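Local coordinates for HET-C2 (Podospora anserina, PDB 3KV0), which probably binds glycolipids and carries them between membranes, as a fungal member of the glycolipid transfer protein (GLTP) family, at residues 46-50 with 68-72. Residues are numbered along the deposited sequence; the frame is centred on the assembly and turned at random. Where two conformers were deposited one is given.
Sequences AESLT and MLGNV
Residues 46-50 and 68-72 are helical turns whose local axes run nearly antiparallel, at 166°, with a closest approach of 9.9 Å. CA atoms pair as Ala46 with Val72 (7.2 Å), Glu47 with Leu69 (6.6 Å) and Thr50 with Met68 (7.3 Å). The CA-to-CB bond of Leu69 (chi1 m, chi2 t) points sideways to residues 46-50, but the side chain's end comes nearer, with CD2 3.5 Å from Thr50 OG1 and 3.7 Å from Glu47 CD. Thr50 takes chi1 p, so that OG1 donates a hydrogen bond to Glu47 O (2.7 Å) one turn back in its own helix, while CG2 faces Met68 SD at 3.6 Å. This is helix-helix packing inside the all-alpha GLTP fold, joining helix 39-57 to helix 67-72; no direct hydrogen bond crosses between the two segments. Met68, extended through chi1 and chi2 (both t) before chi3 turns m, fills the buried side, where Leu111 and Leu115 of helix 103-122 also cover it. One turn along, Ala46 CB meets Val72 CG2 at 3.7 Å. At the more open margin, Glu47 OE1 forms a salt bridge with Arg76, while a water donates to Leu69 O (2.7 Å) and weakly to Glu47 OE1 (3.4 Å).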
ATOM      1  N   ALA A  46       3.156   1.280   5.701  1.00 24.84           N
ATOM      2  CA  ALA A  46       1.797   1.376   5.091  1.00 24.65           C
ATOM      3  C   ALA A  46       1.107   2.685   5.542  1.00 25.23           C
ATOM      4  O   ALA A  46       0.572   3.462   4.746  1.00 24.37           O
ATOM      5  CB  ALA A  46       0.984   0.162   5.464  1.00 25.04           C
ATOM      6  N   GLU A  47       1.180   2.978   6.834  1.00 25.36           N
ATOM      7  CA  GLU A  47       0.629   4.229   7.373  1.00 26.88           C
ATOM      8  C   GLU A  47       1.305   5.456   6.756  1.00 26.76           C
ATOM      9  O   GLU A  47       0.627   6.413   6.365  1.00 26.46           O
ATOM     10  CB  GLU A  47       0.781   4.216   8.920  1.00 28.61           C
ATOM     11  CG  GLU A  47       0.084   5.336   9.664  1.00 34.75           C
ATOM     12  CD  GLU A  47      -1.035   4.827  10.597  1.00 42.15           C
ATOM     13  OE1 GLU A  47      -1.171   3.583  10.773  1.00 45.73           O
ATOM     14  OE2 GLU A  47      -1.772   5.670  11.178  1.00 48.50           O
ATOM     15  N   SER A  48       2.630   5.429   6.575  1.00 26.59           N
ATOM     16  CA  SER A  48       3.316   6.582   5.954  1.00 27.42           C
ATOM     17  C   SER A  48       2.855   6.763   4.501  1.00 26.87           C
ATOM     18  O   SER A  48       2.722   7.891   3.997  1.00 26.73           O
ATOM     19  CB  SER A  48       4.849   6.427   5.987  1.00 27.81           C
ATOM     20  OG  SER A  48       5.346   6.479   7.331  1.00 30.07           O
ATOM     21  N   LEU A  49       2.640   5.650   3.818  1.00 26.33           N
ATOM     22  CA  LEU A  49       2.236   5.715   2.427  1.00 25.90           C
ATOM     23  C   LEU A  49       0.881   6.412   2.305  1.00 26.44           C
ATOM     24  O   LEU A  49       0.643   7.141   1.329  1.00 27.04           O
ATOM     25  CB  LEU A  49       2.187   4.322   1.791  1.00 25.13           C
ATOM     26  CG  LEU A  49       1.667   4.262   0.338  1.00 27.17           C
ATOM     27  CD1 LEU A  49       2.282   5.380  -0.498  1.00 31.30           C
ATOM     28  CD2 LEU A  49       1.935   2.946  -0.362  1.00 30.05           C
ATOM     29  N   THR A  50      -0.007   6.193   3.275  1.00 26.51           N
ATOM     30  CA  THR A  50      -1.325   6.873   3.236  1.00 27.78           C
ATOM     31  C   THR A  50      -1.227   8.405   3.222  1.00 30.04           C
ATOM     32  O   THR A  50      -2.165   9.055   2.766  1.00 31.19           O
ATOM     33  CB  THR A  50      -2.322   6.397   4.361  1.00 26.91           C
ATOM     34  OG1 THR A  50      -1.930   6.922   5.643  1.00 27.47           O
ATOM     35  CG2 THR A  50      -2.364   4.929   4.423  1.00 24.05           C
ATOM     36  N   MET A  68      -7.454   1.848   3.847  1.00 24.52           N
ATOM     37  CA  MET A  68      -6.089   1.343   4.087  0.50 23.78           C
ATOM     38  C   MET A  68      -5.760   1.398   5.595  1.00 24.37           C
ATOM     39  O   MET A  68      -5.264   0.428   6.197  1.00 24.45           O
ATOM     40  CB  MET A  68      -5.068   2.151   3.257  0.50 23.51           C
ATOM     41  CG  MET A  68      -3.630   1.595   3.312  0.50 22.30           C
ATOM     42  SD  MET A  68      -2.360   2.205   2.138  0.50 24.14           S
ATOM     43  CE  MET A  68      -2.935   1.507   0.593  0.50 23.23           C
ATOM     44  N   LEU A  69      -6.030   2.536   6.211  1.00 24.13           N
ATOM     45  CA  LEU A  69      -5.764   2.676   7.672  1.00 23.90           C
ATOM     46  C   LEU A  69      -6.562   1.685   8.537  1.00 24.77           C
ATOM     47  O   LEU A  69      -6.048   1.145   9.513  1.00 24.46           O
ATOM     48  CB  LEU A  69      -5.982   4.119   8.142  1.00 24.36           C
ATOM     49  CG  LEU A  69      -5.086   5.233   7.629  1.00 25.72           C
ATOM     50  CD1 LEU A  69      -5.618   6.589   8.100  1.00 27.46           C
ATOM     51  CD2 LEU A  69      -3.610   5.041   8.001  1.00 28.46           C
ATOM     52  N   GLY A  70      -7.802   1.383   8.143  1.00 25.35           N
ATOM     53  CA  GLY A  70      -8.587   0.346   8.800  1.00 26.11           C
ATOM     54  C   GLY A  70      -7.996  -1.035   8.707  1.00 27.11           C
ATOM     55  O   GLY A  70      -8.025  -1.823   9.673  1.00 28.13           O
ATOM     56  N   ASN A  71      -7.429  -1.359   7.551  1.00 26.88           N
ATOM     57  CA  ASN A  71      -6.810  -2.652   7.384  1.00 26.30           C
ATOM     58  C   ASN A  71      -5.495  -2.746   8.181  1.00 26.17           C
ATOM     59  O   ASN A  71      -5.206  -3.806   8.787  1.00 26.62           O
ATOM     60  CB  ASN A  71      -6.632  -2.940   5.904  1.00 25.33           C
ATOM     61  CG  ASN A  71      -7.959  -3.245   5.228  1.00 28.25           C
ATOM     62  OD1 ASN A  71      -8.801  -3.928   5.805  1.00 30.44           O
ATOM     63  ND2 ASN A  71      -8.170  -2.698   4.035  1.00 29.69           N
ATOM     64  N   VAL A  72      -4.725  -1.664   8.180  1.00 25.18           N
ATOM     65  CA  VAL A  72      -3.520  -1.561   9.025  1.00 26.68           C
ATOM     66  C   VAL A  72      -3.894  -1.841  10.495  1.00 28.63           C
ATOM     67  O   VAL A  72      -3.191  -2.609  11.205  1.00 29.81           O
ATOM     68  CB  VAL A  72      -2.845  -0.232   8.930  1.00 25.80           C
ATOM     69  CG1 VAL A  72      -1.815  -0.050  10.089  1.00 26.35           C
ATOM     70  CG2 VAL A  72      -2.126  -0.006   7.543  1.00 24.87           C
TER
HETATM   71  O   HOH W   1      -4.298   2.382  11.130  1.00 34.36           O